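PDB 3ING: homoserine dehydrogenase from Thermoplasma acidophilum, which probably catalyses the NADP-dependent interconversion of aspartate semialdehyde and homoserine, a step on the way to threonine and methionine. Local coordinates for residues A[12-24]-A[306-318]. Residues are numbered along the deposited sequence; the frame is centred on the assembly and turned at random.
With NDP (NADPH dihydro-nicotinamide-adenine-dinucleotide phosphate), chain C.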
ATOM      1  N   THR A  12       4.396  -1.313  26.969  1.00 23.63           N
ATOM      2  CA  THR A  12       2.984  -1.715  26.961  1.00 21.88           C
ATOM      3  C   THR A  12       2.062  -0.548  27.348  1.00 23.88           C
ATOM      4  O   THR A  12       1.154  -0.682  28.222  1.00 21.58           O
ATOM      5  CB  THR A  12       2.758  -2.885  27.900  1.00 24.63           C
ATOM      6  OG1 THR A  12       3.530  -2.667  29.083  1.00 28.35           O
ATOM      7  CG2 THR A  12       3.225  -4.180  27.230  1.00 18.66           C
ATOM      8  N   GLY A  13       2.298   0.582  26.683  1.00 23.64           N
ATOM      9  CA  GLY A  13       1.488   1.777  26.864  1.00 21.26           C
ATOM     10  C   GLY A  13       0.373   1.831  25.837  1.00 22.12           C
ATOM     11  O   GLY A  13      -0.175   0.797  25.461  1.00 21.73           O
ATOM     12  N   ASN A  14       0.037   3.027  25.367  1.00 22.14           N
ATOM     13  CA  ASN A  14      -1.035   3.210  24.385  1.00 21.86           C
ATOM     14  C   ASN A  14      -0.877   2.270  23.208  1.00 21.11           C
ATOM     15  O   ASN A  14      -1.823   1.612  22.775  1.00 22.96           O
ATOM     16  CB  ASN A  14      -1.047   4.650  23.865  1.00 20.11           C
ATOM     17  CG  ASN A  14      -1.484   5.639  24.910  1.00 27.62           C
ATOM     18  OD1 ASN A  14      -1.836   5.247  25.996  1.00 28.67           O
ATOM     19  ND2 ASN A  14      -1.413   6.920  24.608  1.00 34.06           N
ATOM     20  N   VAL A  15       0.328   2.201  22.684  1.00 20.36           N
ATOM     21  CA  VAL A  15       0.546   1.405  21.485  1.00 21.90           C
ATOM     22  C   VAL A  15       0.800  -0.067  21.849  1.00 19.96           C
ATOM     23  O   VAL A  15       0.168  -0.950  21.319  1.00 17.65           O
ATOM     24  CB  VAL A  15       1.733   1.957  20.629  1.00 23.00           C
ATOM     25  CG1 VAL A  15       2.063   1.000  19.504  1.00 21.18           C
ATOM     26  CG2 VAL A  15       1.436   3.375  20.065  1.00 23.43           C
ATOM     27  N   GLY A  16       1.745  -0.317  22.750  1.00 20.06           N
ATOM     28  CA  GLY A  16       2.082  -1.679  23.143  1.00 22.02           C
ATOM     29  C   GLY A  16       0.951  -2.511  23.733  1.00 19.86           C
ATOM     30  O   GLY A  16       0.827  -3.701  23.413  1.00 21.58           O
ATOM     31  N   LEU A  17       0.073  -1.924  24.552  1.00 21.85           N
ATOM     32  CA  LEU A  17      -1.049  -2.740  25.059  1.00 20.67           C
ATOM     33  C   LEU A  17      -1.979  -3.113  23.895  1.00 22.28           C
ATOM     34  O   LEU A  17      -2.488  -4.214  23.856  1.00 20.51           O
ATOM     35  CB  LEU A  17      -1.787  -2.034  26.179  1.00 20.64           C
ATOM     36  CG  LEU A  17      -2.677  -2.873  27.087  1.00 21.87           C
ATOM     37  CD1 LEU A  17      -1.919  -4.075  27.689  1.00 22.36           C
ATOM     38  CD2 LEU A  17      -3.281  -1.988  28.198  1.00 20.15           C
ATOM     39  N   ASN A  18      -2.164  -2.209  22.932  1.00 20.98           N
ATOM     40  CA  ASN A  18      -2.963  -2.517  21.738  1.00 21.11           C
ATOM     41  C   ASN A  18      -2.294  -3.551  20.848  1.00 21.54           C
ATOM     42  O   ASN A  18      -2.956  -4.287  20.116  1.00 20.98           O
ATOM     43  CB  ASN A  18      -3.270  -1.236  20.934  1.00 20.76           C
ATOM     44  CG  ASN A  18      -4.456  -0.468  21.493  1.00 22.14           C
ATOM     45  OD1 ASN A  18      -5.458  -1.073  21.830  1.00 21.60           O
ATOM     46  ND2 ASN A  18      -4.327   0.858  21.613  1.00 19.73           N
ATOM     47  N   VAL A  19      -0.967  -3.589  20.880  1.00 20.92           N
ATOM     48  CA  VAL A  19      -0.259  -4.622  20.141  1.00 20.10           C
ATOM     49  C   VAL A  19      -0.624  -6.014  20.706  1.00 21.69           C
ATOM     50  O   VAL A  19      -0.964  -6.946  19.959  1.00 18.93           O
ATOM     51  CB  VAL A  19       1.277  -4.386  20.124  1.00 22.15           C
ATOM     52  CG1 VAL A  19       1.997  -5.654  19.731  1.00 21.04           C
ATOM     53  CG2 VAL A  19       1.668  -3.201  19.149  1.00 15.85           C
ATOM     54  N   LEU A  20      -0.651  -6.117  22.030  1.00 19.28           N
ATOM     55  CA  LEU A  20      -1.077  -7.344  22.675  1.00 20.93           C
ATOM     56  C   LEU A  20      -2.541  -7.657  22.345  1.00 19.82           C
ATOM     57  O   LEU A  20      -2.891  -8.790  22.072  1.00 20.25           O
ATOM     58  CB  LEU A  20      -0.904  -7.226  24.201  1.00 19.07           C
ATOM     59  CG  LEU A  20       0.514  -7.206  24.769  1.00 21.88           C
ATOM     60  CD1 LEU A  20       0.503  -7.203  26.297  1.00 22.79           C
ATOM     61  CD2 LEU A  20       1.318  -8.391  24.249  1.00 18.11           C
ATOM     62  N   ARG A  21      -3.400  -6.650  22.368  1.00 18.84           N
ATOM     63  CA  ARG A  21      -4.815  -6.890  22.065  1.00 17.07           C
ATOM     64  C   ARG A  21      -4.976  -7.459  20.669  1.00 19.89           C
ATOM     65  O   ARG A  21      -5.705  -8.448  20.479  1.00 23.76           O
ATOM     66  CB  ARG A  21      -5.636  -5.606  22.183  1.00 19.07           C
ATOM     67  CG  ARG A  21      -5.858  -5.105  23.625  1.00 21.95           C
ATOM     68  CD  ARG A  21      -6.748  -3.857  23.710  1.00 19.56           C
ATOM     69  NE  ARG A  21      -6.816  -3.362  25.087  1.00 19.78           N
ATOM     70  CZ  ARG A  21      -6.256  -2.247  25.546  1.00 25.92           C
ATOM     71  NH1 ARG A  21      -5.588  -1.424  24.754  1.00 26.81           N
ATOM     72  NH2 ARG A  21      -6.419  -1.923  26.815  1.00 24.91           N
ATOM     73  N   ILE A  22      -4.287  -6.861  19.695  1.00 20.77           N
ATOM     74  CA  ILE A  22      -4.373  -7.313  18.299  1.00 20.02           C
ATOM     75  C   ILE A  22      -3.825  -8.714  18.139  1.00 24.60           C
ATOM     76  O   ILE A  22      -4.447  -9.548  17.496  1.00 22.50           O
ATOM     77  CB  ILE A  22      -3.698  -6.307  17.328  1.00 23.06           C
ATOM     78  CG1 ILE A  22      -4.536  -5.019  17.309  1.00 18.80           C
ATOM     79  CG2 ILE A  22      -3.589  -6.876  15.884  1.00 22.78           C
ATOM     80  CD1 ILE A  22      -3.958  -3.848  16.548  1.00 19.95           C
ATOM     81  N   ILE A  23      -2.700  -9.003  18.781  1.00 21.78           N
ATOM     82  CA  ILE A  23      -2.118 -10.339  18.736  1.00 22.97           C
ATOM     83  C   ILE A  23      -3.072 -11.355  19.345  1.00 23.65           C
ATOM     84  O   ILE A  23      -3.295 -12.439  18.794  1.00 25.53           O
ATOM     85  CB  ILE A  23      -0.727 -10.405  19.459  1.00 20.42           C
ATOM     86  CG1 ILE A  23       0.302  -9.595  18.671  1.00 22.88           C
ATOM     87  CG2 ILE A  23      -0.312 -11.923  19.709  1.00 24.72           C
ATOM     88  CD1 ILE A  23       1.677  -9.392  19.347  1.00 20.98           C
ATOM     89  N   ASP A  24      -3.687 -10.993  20.456  1.00 23.75           N
ATOM     90  CA  ASP A  24      -4.578 -11.911  21.129  1.00 25.09           C
ATOM     91  C   ASP A  24      -5.828 -12.210  20.256  1.00 27.36           C
ATOM     92  O   ASP A  24      -6.256 -13.373  20.118  1.00 25.25           O
ATOM     93  CB  ASP A  24      -4.992 -11.354  22.471  1.00 26.04           C
ATOM     94  CG  ASP A  24      -5.635 -12.404  23.342  1.00 31.42           C
ATOM     95  OD1 ASP A  24      -5.144 -13.553  23.345  1.00 40.85           O
ATOM     96  OD2 ASP A  24      -6.616 -12.073  24.025  1.00 41.10           O
ATOM     97  N   PRO A 306      -3.484   5.107  18.503  1.00 25.54           N
ATOM     98  CA  PRO A 306      -2.573   4.050  18.950  1.00 24.83           C
ATOM     99  C   PRO A 306      -3.038   2.638  18.588  1.00 22.44           C
ATOM    100  O   PRO A 306      -2.207   1.753  18.442  1.00 23.72           O
ATOM    101  CB  PRO A 306      -2.513   4.258  20.465  1.00 26.49           C
ATOM    102  CG  PRO A 306      -3.742   5.007  20.786  1.00 26.28           C
ATOM    103  CD  PRO A 306      -4.028   5.867  19.624  1.00 23.30           C
ATOM    104  N   TYR A 307      -4.335   2.427  18.401  1.00 22.63           N
ATOM    105  CA  TYR A 307      -4.807   1.107  17.982  1.00 20.31           C
ATOM    106  C   TYR A 307      -4.343   0.790  16.539  1.00 20.95           C
ATOM    107  O   TYR A 307      -3.915  -0.302  16.238  1.00 20.60           O
ATOM    108  CB  TYR A 307      -6.315   1.014  18.110  1.00 20.48           C
ATOM    109  CG  TYR A 307      -6.866  -0.304  17.648  1.00 24.64           C
ATOM    110  CD1 TYR A 307      -6.763  -1.439  18.436  1.00 24.74           C
ATOM    111  CD2 TYR A 307      -7.473  -0.415  16.407  1.00 23.75           C
ATOM    112  CE1 TYR A 307      -7.240  -2.652  18.003  1.00 23.14           C
ATOM    113  CE2 TYR A 307      -7.980  -1.616  15.974  1.00 28.17           C
ATOM    114  CZ  TYR A 307      -7.845  -2.731  16.773  1.00 23.36           C
ATOM    115  OH  TYR A 307      -8.323  -3.922  16.305  1.00 24.88           O
ATOM    116  N   GLU A 308      -4.511   1.766  15.648  1.00 20.65           N
ATOM    117  CA  GLU A 308      -4.099   1.672  14.247  1.00 22.85           C
ATOM    118  C   GLU A 308      -2.607   1.600  14.114  1.00 22.63           C
ATOM    119  O   GLU A 308      -2.082   0.865  13.286  1.00 23.55           O
ATOM    120  CB  GLU A 308      -4.663   2.853  13.460  1.00 22.76           C
ATOM    121  CG  GLU A 308      -6.201   2.836  13.403  1.00 23.55           C
ATOM    122  CD  GLU A 308      -6.924   3.368  14.638  1.00 31.00           C
ATOM    123  OE1 GLU A 308      -6.338   4.066  15.489  1.00 23.78           O
ATOM    124  OE2 GLU A 308      -8.136   3.154  14.700  1.00 24.70           O
ATOM    125  N   THR A 309      -1.901   2.320  14.960  1.00 22.37           N
ATOM    126  CA  THR A 309      -0.455   2.229  15.000  1.00 19.22           C
ATOM    127  C   THR A 309      -0.056   0.813  15.404  1.00 21.39           C
ATOM    128  O   THR A 309       0.833   0.222  14.807  1.00 20.52           O
ATOM    129  CB  THR A 309       0.097   3.256  16.020  1.00 21.03           C
ATOM    130  OG1 THR A 309      -0.254   4.595  15.614  1.00 22.98           O
ATOM    131  CG2 THR A 309       1.645   3.171  16.220  1.00 20.24           C
ATOM    132  N   ALA A 310      -0.718   0.258  16.413  1.00 21.53           N
ATOM    133  CA  ALA A 310      -0.476  -1.146  16.834  1.00 21.94           C
ATOM    134  C   ALA A 310      -0.701  -2.145  15.666  1.00 23.08           C
ATOM    135  O   ALA A 310       0.002  -3.139  15.502  1.00 20.72           O
ATOM    136  CB  ALA A 310      -1.384  -1.488  18.075  1.00 19.84           C
ATOM    137  N   GLY A 311      -1.668  -1.849  14.818  1.00 20.86           N
ATOM    138  CA  GLY A 311      -1.941  -2.702  13.681  1.00 21.78           C
ATOM    139  C   GLY A 311      -0.797  -2.659  12.684  1.00 22.12           C
ATOM    140  O   GLY A 311      -0.461  -3.663  12.104  1.00 22.31           O
ATOM    141  N   ALA A 312      -0.155  -1.505  12.568  1.00 21.91           N
ATOM    142  CA  ALA A 312       1.040  -1.331  11.713  1.00 21.63           C
ATOM    143  C   ALA A 312       2.208  -2.127  12.257  1.00 18.47           C
ATOM    144  O   ALA A 312       2.911  -2.841  11.521  1.00 19.45           O
ATOM    145  CB  ALA A 312       1.405   0.201  11.604  1.00 20.70           C
ATOM    146  N   VAL A 313       2.400  -2.071  13.575  1.00 20.11           N
ATOM    147  CA  VAL A 313       3.402  -2.911  14.237  1.00 19.27           C
ATOM    148  C   VAL A 313       3.150  -4.401  13.959  1.00 21.29           C
ATOM    149  O   VAL A 313       4.099  -5.146  13.634  1.00 20.39           O
ATOM    150  CB  VAL A 313       3.483  -2.650  15.783  1.00 18.98           C
ATOM    151  CG1 VAL A 313       4.442  -3.605  16.464  1.00 23.97           C
ATOM    152  CG2 VAL A 313       3.826  -1.151  16.078  1.00 21.63           C
ATOM    153  N   VAL A 314       1.894  -4.849  14.053  1.00 21.43           N
ATOM    154  CA  VAL A 314       1.630  -6.286  13.884  1.00 22.49           C
ATOM    155  C   VAL A 314       1.768  -6.674  12.405  1.00 23.42           C
ATOM    156  O   VAL A 314       2.192  -7.782  12.101  1.00 21.38           O
ATOM    157  CB  VAL A 314       0.293  -6.742  14.520  1.00 23.14           C
ATOM    158  CG1 VAL A 314       0.001  -8.225  14.197  1.00 21.07           C
ATOM    159  CG2 VAL A 314       0.331  -6.540  16.037  1.00 19.68           C
ATOM    160  N   ASN A 315       1.461  -5.748  11.497  1.00 23.39           N
ATOM    161  CA  ASN A 315       1.726  -6.002  10.072  1.00 23.36           C
ATOM    162  C   ASN A 315       3.216  -6.247   9.863  1.00 23.12           C
ATOM    163  O   ASN A 315       3.605  -7.190   9.176  1.00 21.57           O
ATOM    164  CB  ASN A 315       1.258  -4.857   9.180  1.00 20.43           C
ATOM    165  CG  ASN A 315       1.306  -5.230   7.729  1.00 23.67           C
ATOM    166  OD1 ASN A 315       2.212  -4.809   6.970  1.00 28.66           O
ATOM    167  ND2 ASN A 315       0.396  -6.108   7.344  1.00 15.47           N
ATOM    168  N   ASP A 316       4.063  -5.424  10.496  1.00 19.64           N
ATOM    169  CA  ASP A 316       5.510  -5.614  10.409  1.00 21.26           C
ATOM    170  C   ASP A 316       5.922  -6.985  10.950  1.00 19.55           C
ATOM    171  O   ASP A 316       6.776  -7.657  10.354  1.00 19.80           O
ATOM    172  CB  ASP A 316       6.290  -4.518  11.132  1.00 21.15           C
ATOM    173  CG  ASP A 316       6.516  -3.259  10.281  1.00 28.87           C
ATOM    174  OD1 ASP A 316       6.376  -3.300   9.027  1.00 22.35           O
ATOM    175  OD2 ASP A 316       6.921  -2.240  10.893  1.00 24.44           O
ATOM    176  N   ILE A 317       5.346  -7.391  12.083  1.00 19.76           N
ATOM    177  CA  ILE A 317       5.632  -8.732  12.654  1.00 19.52           C
ATOM    178  C   ILE A 317       5.305  -9.855  11.645  1.00 22.50           C
ATOM    179  O   ILE A 317       6.086 -10.814  11.448  1.00 20.88           O
ATOM    180  CB  ILE A 317       4.848  -8.957  13.981  1.00 21.43           C
ATOM    181  CG1 ILE A 317       5.341  -7.988  15.075  1.00 23.52           C
ATOM    182  CG2 ILE A 317       4.962 -10.437  14.440  1.00 20.84           C
ATOM    183  CD1 ILE A 317       4.547  -8.073  16.422  1.00 17.61           C
ATOM    184  N   LEU A 318       4.161  -9.708  10.980  1.00 21.87           N
ATOM    185  CA  LEU A 318       3.704 -10.717  10.034  1.00 23.54           C
ATOM    186  C   LEU A 318       4.552 -10.679   8.767  1.00 24.48           C
ATOM    187  O   LEU A 318       4.908 -11.737   8.223  1.00 24.43           O
ATOM    188  CB  LEU A 318       2.217 -10.516   9.737  1.00 22.99           C
ATOM    189  CG  LEU A 318       1.343 -10.772  10.960  1.00 23.12           C
ATOM    190  CD1 LEU A 318      -0.143 -10.498  10.669  1.00 23.39           C
ATOM    191  CD2 LEU A 318       1.543 -12.224  11.451  1.00 20.84           C
TER
HETATM  192  PA  NDP C 326       3.435   5.339  26.303  1.00 23.13           P
HETATM  193  O1A NDP C 326       1.965   5.282  26.414  1.00 20.48           O
HETATM  194  O2A NDP C 326       4.125   6.347  27.142  1.00 20.11           O
HETATM  195  O5B NDP C 326       4.078   3.906  26.660  1.00 21.40           O
HETATM  196  C5B NDP C 326       5.461   3.636  26.767  1.00 22.01           C
HETATM  197  C4B NDP C 326       5.682   2.254  27.360  1.00 22.11           C
HETATM  198  O4B NDP C 326       7.047   1.997  27.571  1.00 23.09           O
HETATM  199  C3B NDP C 326       5.063   2.123  28.759  1.00 20.62           C
HETATM  200  O3B NDP C 326       4.749   0.770  29.049  1.00 21.58           O
HETATM  201  C2B NDP C 326       6.162   2.592  29.650  1.00 19.44           C
HETATM  202  O2B NDP C 326       6.079   2.124  30.967  1.00 24.11           O
HETATM  203  C1B NDP C 326       7.330   1.932  28.967  1.00 18.91           C
HETATM  204  N9A NDP C 326       8.624   2.556  29.211  1.00 23.58           N
HETATM  205  C8A NDP C 326       8.961   3.858  29.454  1.00 26.33           C
HETATM  206  N7A NDP C 326      10.326   3.923  29.547  1.00 23.13           N
HETATM  207  C5A NDP C 326      10.823   2.691  29.362  1.00 26.50           C
HETATM  208  C6A NDP C 326      12.127   2.241  29.381  1.00 28.98           C
HETATM  209  N6A NDP C 326      13.138   3.101  29.295  1.00 41.16           N
HETATM  210  N1A NDP C 326      12.294   0.923  29.146  1.00 25.79           N
HETATM  211  C2A NDP C 326      11.249   0.042  28.953  1.00 29.38           C
HETATM  212  N3A NDP C 326       9.937   0.475  28.924  1.00 27.05           N
HETATM  213  C4A NDP C 326       9.775   1.814  29.134  1.00 22.86           C
HETATM  214  O3  NDP C 326       3.855   5.556  24.767  1.00 14.44           O
HETATM  215  PN  NDP C 326       2.975   5.182  23.474  1.00 19.47           P
HETATM  216  O1N NDP C 326       1.960   6.254  23.247  1.00 22.62           O
HETATM  217  O2N NDP C 326       2.541   3.760  23.639  1.00 19.22           O
HETATM  218  O5D NDP C 326       4.051   5.293  22.263  1.00 21.32           O
HETATM  219  C5D NDP C 326       5.049   4.273  22.247  1.00 22.36           C
HETATM  220  C4D NDP C 326       5.996   4.523  21.078  1.00 23.30           C
HETATM  221  O4D NDP C 326       5.234   4.478  19.893  1.00 22.88           O
HETATM  222  C3D NDP C 326       6.647   5.880  21.094  1.00 20.76           C
HETATM  223  O3D NDP C 326       8.044   5.836  20.780  1.00 18.82           O
HETATM  224  C2D NDP C 326       5.856   6.685  20.081  1.00 20.15           C
HETATM  225  O2D NDP C 326       6.602   7.719  19.498  1.00 20.22           O
HETATM  226  C1D NDP C 326       5.482   5.615  19.082  1.00 18.29           C
HETATM  227  N1N NDP C 326       4.334   5.956  18.260  1.00 18.16           N
HETATM  228  C2N NDP C 326       3.142   6.264  18.861  1.00 20.41           C
HETATM  229  C3N NDP C 326       2.064   6.771  18.149  1.00 24.90           C
HETATM  230  C7N NDP C 326       0.766   6.942  18.840  1.00 27.90           C
HETATM  231  O7N NDP C 326      -0.359   6.699  18.084  1.00 34.74           O
HETATM  232  N7N NDP C 326       0.679   7.188  20.141  1.00 26.05           N
HETATM  233  C4N NDP C 326       2.025   6.684  16.627  1.00 25.56           C
HETATM  234  C5N NDP C 326       3.368   6.297  16.073  1.00 19.13           C
HETATM  235  C6N NDP C 326       4.437   5.938  16.891  1.00 17.90           C
HETATM  236  P2B NDP C 326       4.781   2.307  31.891  1.00 35.51           P
HETATM  237  O1X NDP C 326       5.334   1.844  33.211  1.00 36.04           O
HETATM  238  O2X NDP C 326       3.531   1.573  31.321  1.00 27.68           O
HETATM  239  O3X NDP C 326       4.532   3.782  31.872  1.00 20.80           O
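Ala310 and Ile22 interlock as reciprocal knobs into holes. The methyl of Ala310 drops among Val15, Asn18, Val19 and Ile22, with its CB 3.4 Å from Asn18 CB; so small a knob is consistent with the 8.0 Å approach of the axes of 14-24 and 306-318, which cross at -61°. Ile22 answers by sitting among Tyr307, Ala310, Gly311 and Val314. With CG1 beside its backbone N (chi1 -68°) and the chain extended beyond, its CD1 lies over one face of the Tyr307 ring, a CH-pi contact 4.2 Å from the centroid, and also reaches Gly311 N at 3.5 Å. Asn18 instead meets that ring at its edge: OD1 is 3.7 Å from Tyr307 CD1, and amide and ring planes stand 88° apart. Arg21 NH1 donates to this OD1 (2.9 Å) from above the carbonyl plane, and Glu62 forms a salt bridge with the same guanidinium. Toward the N-terminal ends of both helices, Val15 CG2 packs on Thr309 CG2 (3.9 Å), and both side chains border the nicotinamide. Nearby, the backbone N of Val15 binds NADPH O2N at 2.9 Å, as expected of a glycine-rich Rossmann turn. Tyr307 OH is hydrogen-bonded to Asp292 O of the second subunit. Beyond the two helices, Ile23 and Ile317, themselves part of the contact, pack on strand 4-10, and Ile23 and Val314 touch strand 34-41, which seats the C-terminal helix beside 14-29 against the nucleotide-binding sheet.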